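Local coordinates for coenzyme Q-binding protein COQ10 START domain-containing protein (PDB 2D4R) that is of unknown function but, as a putative member of the START-domain superfamily, probably binds a lipid or another hydrophobic ligand, at residues G82-Y87 with Y108-P113; L20-E25 with W68-L73; V4-Y9 with E129-L134. All blocks are in the same frame, centred on the assembly; numbering follows the deposited sequence.

Interaction 1. Residues G82-Y87 with Y108-P113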
loop_
_atom_site.group_PDB
_atom_site.type_symbol
_atom_site.label_atom_id
_atom_site.label_comp_id
_atom_site.label_asym_id
_atom_site.label_seq_id
_atom_site.Cartn_x
_atom_site.Cartn_y
_atom_site.Cartn_z
ATOM N N GLY A 82 -4.064 -15.356 0.999
ATOM C CA GLY A 82 -5.161 -14.436 1.182
ATOM C C GLY A 82 -6.110 -14.548 0.023
ATOM O O GLY A 82 -6.151 -15.569 -0.646
ATOM N N ASP A 83 -6.869 -13.491 -0.218
ATOM C CA ASP A 83 -7.909 -13.503 -1.245
ATOM C C ASP A 83 -7.394 -13.276 -2.675
ATOM O O ASP A 83 -8.028 -13.690 -3.639
ATOM C CB ASP A 83 -8.974 -12.448 -0.913
ATOM C CG ASP A 83 -9.810 -12.813 0.312
ATOM O OD1 ASP A 83 -9.736 -13.969 0.784
ATOM O OD2 ASP A 83 -10.548 -11.931 0.797
ATOM N N PHE A 84 -6.259 -12.608 -2.808
ATOM C CA PHE A 84 -5.654 -12.401 -4.123
ATOM C C PHE A 84 -4.805 -13.617 -4.517
ATOM O O PHE A 84 -4.145 -14.226 -3.671
ATOM C CB PHE A 84 -4.764 -11.150 -4.119
ATOM C CG PHE A 84 -5.518 -9.841 -3.967
ATOM C CD1 PHE A 84 -5.623 -9.219 -2.720
ATOM C CD2 PHE A 84 -6.090 -9.214 -5.073
ATOM C CE1 PHE A 84 -6.286 -7.997 -2.578
ATOM C CE2 PHE A 84 -6.755 -7.984 -4.940
ATOM C CZ PHE A 84 -6.855 -7.377 -3.696
ATOM N N ASP A 85 -4.822 -13.970 -5.794
ATOM C CA ASP A 85 -3.872 -14.945 -6.303
ATOM C C ASP A 85 -2.516 -14.290 -6.356
ATOM O O ASP A 85 -1.482 -14.940 -6.188
ATOM C CB ASP A 85 -4.258 -15.400 -7.700
ATOM C CG ASP A 85 -5.625 -16.055 -7.737
ATOM O OD1 ASP A 85 -6.334 -15.855 -8.743
ATOM O OD2 ASP A 85 -5.990 -16.758 -6.766
ATOM N N ARG A 86 -2.527 -12.987 -6.588
ATOM C CA ARG A 86 -1.297 -12.225 -6.653
ATOM C C ARG A 86 -1.551 -10.817 -6.130
ATOM O O ARG A 86 -2.539 -10.173 -6.493
ATOM C CB ARG A 86 -0.809 -12.190 -8.100
ATOM C CG ARG A 86 0.516 -11.507 -8.332
ATOM C CD ARG A 86 0.862 -11.578 -9.815
ATOM N NE ARG A 86 2.250 -11.235 -10.091
ATOM C CZ ARG A 86 2.768 -11.133 -11.311
ATOM N NH1 ARG A 86 2.011 -11.346 -12.382
ATOM N NH2 ARG A 86 4.049 -10.826 -11.458
ATOM N N TYR A 87 -0.667 -10.359 -5.250
ATOM C CA TYR A 87 -0.737 -9.009 -4.729
ATOM C C TYR A 87 0.658 -8.546 -4.335
ATOM O O TYR A 87 1.168 -8.893 -3.272
ATOM C CB TYR A 87 -1.655 -8.966 -3.522
ATOM C CG TYR A 87 -1.995 -7.570 -3.051
ATOM C CD1 TYR A 87 -3.206 -6.967 -3.408
ATOM C CD2 TYR A 87 -1.143 -6.878 -2.198
ATOM C CE1 TYR A 87 -3.555 -5.713 -2.909
ATOM C CE2 TYR A 87 -1.478 -5.620 -1.697
ATOM C CZ TYR A 87 -2.680 -5.042 -2.051
ATOM O OH TYR A 87 -2.999 -3.793 -1.543
ATOM N N TYR A 108 -1.704 -7.154 -9.264
ATOM C CA TYR A 108 -2.641 -8.000 -8.539
ATOM C C TYR A 108 -3.330 -8.957 -9.505
ATOM O O TYR A 108 -3.451 -8.678 -10.706
ATOM C CB TYR A 108 -3.699 -7.144 -7.847
ATOM C CG TYR A 108 -4.611 -6.452 -8.843
ATOM C CD1 TYR A 108 -5.835 -7.019 -9.212
ATOM C CD2 TYR A 108 -4.213 -5.275 -9.477
ATOM C CE1 TYR A 108 -6.639 -6.433 -10.195
ATOM C CE2 TYR A 108 -5.007 -4.678 -10.460
ATOM C CZ TYR A 108 -6.215 -5.265 -10.814
ATOM O OH TYR A 108 -6.985 -4.690 -11.785
ATOM N N GLU A 109 -3.786 -10.085 -8.973
ATOM C CA GLU A 109 -4.677 -10.962 -9.710
ATOM C C GLU A 109 -5.741 -11.490 -8.773
ATOM O O GLU A 109 -5.439 -12.048 -7.721
ATOM C CB GLU A 109 -3.903 -12.117 -10.348
ATOM C CG GLU A 109 -3.125 -11.714 -11.602
ATOM C CD GLU A 109 -2.186 -12.808 -12.088
ATOM O OE1 GLU A 109 -1.128 -12.467 -12.669
ATOM O OE2 GLU A 109 -2.511 -14.006 -11.889
ATOM N N LEU A 110 -6.994 -11.289 -9.168
ATOM C CA LEU A 110 -8.141 -11.659 -8.366
ATOM C C LEU A 110 -9.038 -12.551 -9.216
ATOM O O LEU A 110 -9.676 -12.060 -10.140
ATOM C CB LEU A 110 -8.904 -10.398 -7.994
ATOM C CG LEU A 110 -9.192 -10.037 -6.544
ATOM C CD1 LEU A 110 -10.344 -9.055 -6.549
ATOM C CD2 LEU A 110 -9.553 -11.261 -5.728
ATOM N N THR A 111 -9.101 -13.846 -8.925
ATOM C CA THR A 111 -10.018 -14.706 -9.665
ATOM C C THR A 111 -11.444 -14.603 -9.139
ATOM O O THR A 111 -11.705 -14.827 -7.956
ATOM C CB THR A 111 -9.602 -16.207 -9.653
ATOM O OG1 THR A 111 -9.345 -16.642 -8.318
ATOM C CG2 THR A 111 -8.391 -16.433 -10.516
ATOM N N ILE A 112 -12.357 -14.256 -10.042
ATOM C CA ILE A 112 -13.778 -14.116 -9.742
ATOM C C ILE A 112 -14.572 -15.106 -10.581
ATOM O O ILE A 112 -14.535 -15.052 -11.810
ATOM C CB ILE A 112 -14.270 -12.690 -10.060
ATOM C CG1 ILE A 112 -13.967 -11.755 -8.888
ATOM C CG2 ILE A 112 -15.769 -12.679 -10.317
ATOM C CD1 ILE A 112 -12.526 -11.373 -8.745
ATOM N N PRO A 113 -15.296 -16.028 -9.928
ATOM C CA PRO A 113 -16.088 -17.017 -10.668
ATOM C C PRO A 113 -17.061 -16.344 -11.657
ATOM O O PRO A 113 -17.811 -15.456 -11.275
ATOM C CB PRO A 113 -16.802 -17.798 -9.554
ATOM C CG PRO A 113 -15.923 -17.632 -8.367
ATOM C CD PRO A 113 -15.388 -16.234 -8.473
HETATM O O HOH W 1 -7.933 -14.924 -6.167
#
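Two backbone N-H groups grip the carbonyl oxygen Glu109 O. Asp85 N comes in nearly along the C=O axis at 2.8 Å, and Arg86 N, 3.3 Å from Glu109 O, takes a lone pair in the carbonyl plane. Glu109 N answers to Arg86 O at 2.8 Å, from above that carbonyl's plane. Tyr87 and Tyr108 follow as a non-hydrogen-bonded pair. On the other side of the sheet from the tyrosines, the long chain of Arg86, extended with CG anti to the backbone N, reaches a weak salt bridge: Glu109 OE1 lies at the edge of the guanidinium, in its plane, 3.3 Å from Arg86 NH1, guanidinium and carboxylate planes 83° apart, while Arg86 NE makes a salt bridge with Glu88 OE1. Leu110 suits the transition to loop because its branch can lie obliquely against Phe84, CG 3.5 Å from Phe84 CD2; Tyr87 CD1 meets one face of this ring off-centre, and Glu109 O sits at its edge. An alanine at Leu110 would lose the branch and would probably leave the Phe84 ring less firmly held. Farther out, a water donates to Asp83 O at 2.8 Å and accepts from Thr111 N, linking the loops that adjoin the two strands. With Asp85 and Arg86 both opposite Glu109, this is a classic beta bulge, placed at the open end of the hairpin formed by strands 86-95 and 100-109.

Interaction 2. Residues L20-E25 with W68-L73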
loop_
_atom_site.group_PDB
_atom_site.type_symbol
_atom_site.label_atom_id
_atom_site.label_comp_id
_atom_site.label_asym_id
_atom_site.label_seq_id
_atom_site.Cartn_x
_atom_site.Cartn_y
_atom_site.Cartn_z
ATOM N N LEU A 20 7.659 6.915 8.007
ATOM C CA LEU A 20 6.260 6.950 8.395
ATOM C C LEU A 20 5.410 5.929 7.647
ATOM O O LEU A 20 4.395 5.461 8.165
ATOM C CB LEU A 20 5.694 8.345 8.165
ATOM C CG LEU A 20 6.205 9.389 9.147
ATOM C CD1 LEU A 20 5.820 10.778 8.664
ATOM C CD2 LEU A 20 5.621 9.087 10.528
ATOM N N ALA A 21 5.815 5.580 6.431
ATOM C CA ALA A 21 5.104 4.545 5.680
ATOM C C ALA A 21 5.468 3.153 6.195
ATOM O O ALA A 21 4.701 2.201 6.055
ATOM C CB ALA A 21 5.430 4.657 4.216
ATOM N N LYS A 22 6.642 3.045 6.805
ATOM C CA LYS A 22 7.145 1.765 7.279
ATOM C C LYS A 22 6.453 1.355 8.568
ATOM O O LYS A 22 6.293 0.170 8.850
ATOM C CB LYS A 22 8.651 1.847 7.502
ATOM C CG LYS A 22 9.272 0.556 7.981
ATOM C CD LYS A 22 10.718 0.771 8.353
ATOM C CE LYS A 22 11.275 -0.424 9.089
ATOM N NZ LYS A 22 12.735 -0.266 9.290
ATOM N N ASP A 23 6.042 2.345 9.351
ATOM C CA ASP A 23 5.257 2.103 10.553
ATOM C C ASP A 23 3.810 1.938 10.136
ATOM O O ASP A 23 2.999 2.868 10.280
ATOM C CB ASP A 23 5.384 3.282 11.519
ATOM C CG ASP A 23 4.415 3.186 12.695
ATOM O OD1 ASP A 23 3.967 2.069 13.020
ATOM O OD2 ASP A 23 4.109 4.234 13.291
ATOM N N LEU A 24 3.501 0.750 9.614
ATOM C CA LEU A 24 2.200 0.483 9.019
ATOM C C LEU A 24 1.080 0.703 10.028
ATOM O O LEU A 24 0.017 1.219 9.691
ATOM C CB LEU A 24 2.136 -0.953 8.503
ATOM C CG LEU A 24 3.168 -1.353 7.454
ATOM C CD1 LEU A 24 3.067 -2.845 7.151
ATOM C CD2 LEU A 24 2.930 -0.550 6.222
ATOM N N GLU A 25 1.319 0.316 11.273
ATOM C CA GLU A 25 0.260 0.392 12.251
ATOM C C GLU A 25 -0.049 1.842 12.605
ATOM O O GLU A 25 -1.205 2.185 12.862
ATOM C CB GLU A 25 0.642 -0.421 13.477
ATOM C CG GLU A 25 0.785 -1.892 13.143
ATOM C CD GLU A 25 0.738 -2.766 14.365
ATOM O OE1 GLU A 25 1.170 -2.290 15.432
ATOM O OE2 GLU A 25 0.271 -3.922 14.259
ATOM N N TRP A 68 11.888 -4.171 3.450
ATOM C CA TRP A 68 12.190 -2.754 3.580
ATOM C C TRP A 68 13.656 -2.496 3.258
ATOM O O TRP A 68 14.551 -3.127 3.829
ATOM C CB TRP A 68 11.861 -2.281 5.004
ATOM C CG TRP A 68 10.380 -2.324 5.323
ATOM C CD1 TRP A 68 9.726 -3.277 6.046
ATOM C CD2 TRP A 68 9.378 -1.392 4.893
ATOM N NE1 TRP A 68 8.381 -3.005 6.092
ATOM C CE2 TRP A 68 8.137 -1.853 5.395
ATOM C CE3 TRP A 68 9.406 -0.210 4.130
ATOM C CZ2 TRP A 68 6.932 -1.176 5.162
ATOM C CZ3 TRP A 68 8.203 0.463 3.896
ATOM C CH2 TRP A 68 6.982 -0.026 4.414
ATOM N N ASP A 69 13.895 -1.569 2.337
ATOM C CA ASP A 69 15.238 -1.175 1.989
ATOM C C ASP A 69 15.560 0.212 2.569
ATOM O O ASP A 69 15.355 1.241 1.918
ATOM C CB ASP A 69 15.386 -1.174 0.473
ATOM C CG ASP A 69 16.800 -0.937 0.035
ATOM O OD1 ASP A 69 17.587 -0.399 0.839
ATOM O OD2 ASP A 69 17.126 -1.283 -1.114
ATOM N N ASP A 70 16.069 0.220 3.797
ATOM C CA ASP A 70 16.332 1.453 4.531
ATOM C C ASP A 70 17.354 2.321 3.812
ATOM O O ASP A 70 17.224 3.538 3.776
ATOM C CB ASP A 70 16.846 1.132 5.943
ATOM C CG ASP A 70 15.814 0.410 6.804
ATOM O OD1 ASP A 70 16.165 -0.631 7.408
ATOM O OD2 ASP A 70 14.658 0.881 6.883
ATOM N N GLU A 71 18.373 1.694 3.242
ATOM C CA GLU A 71 19.422 2.421 2.529
ATOM C C GLU A 71 18.875 3.298 1.409
ATOM O O GLU A 71 19.161 4.492 1.345
ATOM C CB GLU A 71 20.427 1.432 1.942
ATOM C CG GLU A 71 21.593 1.153 2.837
ATOM C CD GLU A 71 22.804 1.928 2.403
ATOM O OE1 GLU A 71 23.399 1.546 1.372
ATOM O OE2 GLU A 71 23.154 2.917 3.080
ATOM N N ASN A 72 18.082 2.698 0.528
ATOM C CA ASN A 72 17.632 3.381 -0.675
ATOM C C ASN A 72 16.183 3.860 -0.611
ATOM O O ASN A 72 15.621 4.273 -1.626
ATOM C CB ASN A 72 17.821 2.465 -1.886
ATOM C CG ASN A 72 19.278 2.071 -2.099
ATOM O OD1 ASN A 72 20.139 2.350 -1.265
ATOM N ND2 ASN A 72 19.556 1.421 -3.221
ATOM N N LEU A 73 15.577 3.798 0.571
ATOM C CA LEU A 73 14.211 4.297 0.770
ATOM C C LEU A 73 13.201 3.683 -0.200
ATOM O O LEU A 73 12.423 4.407 -0.841
ATOM C CB LEU A 73 14.178 5.816 0.622
ATOM C CG LEU A 73 15.039 6.633 1.582
ATOM C CD1 LEU A 73 14.895 8.119 1.255
ATOM C CD2 LEU A 73 14.622 6.355 3.007
#
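The main contact is a CH-pi interaction. Lys22 CG lies over the middle of the six-membered ring of Trp68, 3.7 Å from its centroid and 15° off the ring normal, and the lysine backbone shares the same face, with Lys22 CA 3.4 Å from Trp68 CH2. The first torsion sets this up: with CG anti to the backbone N (chi1 -179°), the extended chain crosses the indole obliquely, so that its methylenes serve as apolar packing while its amine is carried beyond the ring. Tryptophan suits the place because its broad flat surface can receive both the side chain and the helix backbone.

Apolar packing is lighter and comes at the rim, where Leu24 CD2 approaches the ring edge near its plane, 4.2 Å from Trp68 CZ2.

Charge completes the contact. Lys22 NZ forms a weak salt bridge with Asp70 OD2 at 3.3 Å, the two side chains crossing at about a right angle. Asp70 OD2 is also hydrogen-bonded to Tyr18 OH, its stronger partner. Arg19 NH2 lies close to the amine, a like charge that the carboxylate of Asp70 probably helps to offset.

Within each segment an aspartate organises the turn. Asp23 OD1 caps Gly26 N, starting the second short helix, and Asp69 OD1 accepts from Asn72 N at 3.2 Å in an Asx motif at the turn from strand 58-69 to strand 74-82. The whole joins the paired short helices 14-22 and 24-27 to the sheet, as in the helix-grip fold of Bet v 1-like and START proteins.

Interaction 3. Residues V4-Y9 with E129-L134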
loop_
_atom_site.group_PDB
_atom_site.type_symbol
_atom_site.label_atom_id
_atom_site.label_comp_id
_atom_site.label_asym_id
_atom_site.label_seq_id
_atom_site.Cartn_x
_atom_site.Cartn_y
_atom_site.Cartn_z
ATOM N N VAL A 4 -1.563 -1.534 -11.406
ATOM C CA VAL A 4 -2.012 -0.177 -11.111
ATOM C C VAL A 4 -0.818 0.579 -10.524
ATOM O O VAL A 4 0.073 -0.022 -9.943
ATOM C CB VAL A 4 -3.182 -0.198 -10.089
ATOM C CG1 VAL A 4 -3.345 1.156 -9.443
ATOM C CG2 VAL A 4 -4.474 -0.575 -10.785
ATOM N N ARG A 5 -0.778 1.890 -10.695
ATOM C CA ARG A 5 0.250 2.678 -10.030
ATOM C C ARG A 5 -0.260 4.060 -9.699
ATOM O O ARG A 5 -0.928 4.698 -10.512
ATOM C CB ARG A 5 1.485 2.790 -10.909
ATOM C CG ARG A 5 1.193 3.279 -12.291
ATOM C CD ARG A 5 1.513 4.746 -12.389
ATOM N NE ARG A 5 2.858 5.034 -11.898
ATOM C CZ ARG A 5 3.391 6.251 -11.890
ATOM N NH1 ARG A 5 4.621 6.445 -11.428
ATOM N NH2 ARG A 5 2.679 7.272 -12.348
ATOM N N ALA A 6 0.051 4.508 -8.491
ATOM C CA ALA A 6 -0.327 5.832 -8.046
ATOM C C ALA A 6 0.952 6.595 -7.743
ATOM O O ALA A 6 1.978 5.994 -7.412
ATOM C CB ALA A 6 -1.193 5.735 -6.807
ATOM N N GLU A 7 0.877 7.918 -7.862
ATOM C CA GLU A 7 2.024 8.805 -7.696
ATOM C C GLU A 7 1.535 10.004 -6.899
ATOM O O GLU A 7 0.471 10.549 -7.181
ATOM C CB GLU A 7 2.520 9.252 -9.076
ATOM C CG GLU A 7 3.900 9.880 -9.122
ATOM C CD GLU A 7 4.394 10.066 -10.549
ATOM O OE1 GLU A 7 3.789 10.871 -11.289
ATOM O OE2 GLU A 7 5.385 9.403 -10.932
ATOM N N ARG A 8 2.296 10.417 -5.893
ATOM C CA ARG A 8 1.842 11.506 -5.048
ATOM C C ARG A 8 3.017 12.272 -4.443
ATOM O O ARG A 8 3.998 11.668 -3.974
ATOM C CB ARG A 8 0.937 10.953 -3.943
ATOM C CG ARG A 8 0.186 12.004 -3.144
ATOM C CD ARG A 8 -0.913 11.349 -2.339
ATOM N NE ARG A 8 -1.661 12.291 -1.517
ATOM C CZ ARG A 8 -2.704 12.990 -1.947
ATOM N NH1 ARG A 8 -3.334 13.821 -1.125
ATOM N NH2 ARG A 8 -3.113 12.866 -3.203
ATOM N N TYR A 9 2.911 13.603 -4.461
ATOM C CA TYR A 9 3.936 14.465 -3.879
ATOM C C TYR A 9 3.622 14.773 -2.418
ATOM O O TYR A 9 2.517 15.212 -2.094
ATOM C CB TYR A 9 4.045 15.779 -4.660
ATOM C CG TYR A 9 4.955 16.774 -3.989
ATOM C CD1 TYR A 9 6.342 16.642 -4.080
ATOM C CD2 TYR A 9 4.437 17.806 -3.198
ATOM C CE1 TYR A 9 7.190 17.503 -3.392
ATOM C CE2 TYR A 9 5.280 18.676 -2.508
ATOM C CZ TYR A 9 6.657 18.514 -2.607
ATOM O OH TYR A 9 7.501 19.335 -1.900
ATOM N N GLU A 129 -8.159 3.234 -7.180
ATOM C CA GLU A 129 -8.608 4.104 -6.121
ATOM C C GLU A 129 -7.910 3.692 -4.835
ATOM O O GLU A 129 -7.445 4.543 -4.065
ATOM C CB GLU A 129 -10.122 4.010 -5.968
ATOM C CG GLU A 129 -10.903 4.512 -7.180
ATOM C CD GLU A 129 -10.560 5.947 -7.562
ATOM O OE1 GLU A 129 -9.716 6.139 -8.468
ATOM O OE2 GLU A 129 -11.136 6.881 -6.962
ATOM N N ASN A 130 -7.806 2.381 -4.619
ATOM C CA ASN A 130 -7.203 1.882 -3.397
ATOM C C ASN A 130 -5.768 2.349 -3.202
ATOM O O ASN A 130 -5.421 2.810 -2.113
ATOM C CB ASN A 130 -7.283 0.356 -3.337
ATOM C CG ASN A 130 -8.599 -0.135 -2.734
ATOM O OD1 ASN A 130 -9.677 0.092 -3.295
ATOM N ND2 ASN A 130 -8.514 -0.807 -1.582
ATOM N N VAL A 131 -4.936 2.261 -4.237
ATOM C CA VAL A 131 -3.548 2.715 -4.093
ATOM C C VAL A 131 -3.380 4.233 -4.081
ATOM O O VAL A 131 -2.476 4.749 -3.429
ATOM C CB VAL A 131 -2.616 2.141 -5.190
ATOM C CG1 VAL A 131 -2.573 0.639 -5.092
ATOM C CG2 VAL A 131 -3.067 2.591 -6.551
ATOM N N GLU A 132 -4.241 4.944 -4.803
ATOM C CA GLU A 132 -4.280 6.402 -4.720
ATOM C C GLU A 132 -4.621 6.840 -3.295
ATOM O O GLU A 132 -4.042 7.800 -2.771
ATOM C CB GLU A 132 -5.321 6.956 -5.694
ATOM C CG GLU A 132 -4.828 7.112 -7.120
ATOM C CD GLU A 132 -5.948 7.466 -8.080
ATOM O OE1 GLU A 132 -5.733 7.374 -9.306
ATOM O OE2 GLU A 132 -7.048 7.832 -7.609
ATOM N N SER A 133 -5.551 6.120 -2.668
ATOM C CA SER A 133 -5.980 6.435 -1.305
ATOM C C SER A 133 -4.947 6.024 -0.265
ATOM O O SER A 133 -4.807 6.674 0.768
ATOM C CB SER A 133 -7.301 5.739 -0.980
ATOM O OG SER A 133 -7.088 4.362 -0.730
ATOM N N LEU A 134 -4.228 4.939 -0.528
ATOM C CA LEU A 134 -3.162 4.544 0.381
ATOM C C LEU A 134 -2.144 5.670 0.450
ATOM O O LEU A 134 -1.542 5.907 1.493
ATOM C CB LEU A 134 -2.493 3.234 -0.077
ATOM C CG LEU A 134 -3.226 1.918 0.242
ATOM C CD1 LEU A 134 -2.350 0.731 -0.111
ATOM C CD2 LEU A 134 -3.581 1.857 1.720
HETATM O O HOH W 2 -2.759 9.899 -4.484
#
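At the edge of the Arg5 guanidinium, and in its plane, lies Glu7 OE2, 3.1 Å from Arg5 NH1 in a salt bridge; Arg5 NH1 meets Glu7 OE2 from above the carboxylate plane. Both residues point away from helix 129-134, where long charged chains suit an exposed surface, whereas Val4, Ala6 and Arg8 point toward the helix. Val131 carries the contact. Its CG2, between the backbone N and the carbonyl carbon in the crowded position, presses 3.2 Å from Val4 CG1 and 3.7 Å from Ala6 CB, the two valines meeting tightly. Alanine suits the middle because its single methyl lets the backbones close up: Ala6 CA and Glu132 CA are 5.2 Å apart, and Ala6 CB also meets Glu132 CG at 3.9 Å. Beyond this apolar patch, a water accepts from Arg8 NH2 and donates to Glu132 O, bridging strand and helix. The axes of segments 4-9 and 129-134 run 27° from parallel and come within 7.4 Å. Strand 3-10 is an outermost strand of the sheet, paired with strand 100-109, whose Leu104 and Leu106 also touch Val131; helix 120-144 thus packs across both strands, with its Leu135 reaching Ala6.

All three contacts reach the same antiparallel sheet. Interactions 1 and 3 touch: Tyr108 CE2 lies 4.1 Å from Val4 CG2, where strands 100-109 and 3-10 run side by side, though the centres are about 19 Å apart. Interaction 2 stands on the other side of the chain's centre from interaction 1, about 25 Å away between centres, and about 17 Å between centres from interaction 3, touching neither. Along the chain, interaction 3 joins the first strand to the last helix, so the segments of interactions 1 and 2 fall between its two ends. In START-like folds the hydrophobic cavity lies between the long helix and the sheet; of the three, interaction 3 joins those two elements directly, consistent with a place at the margin of such a cavity.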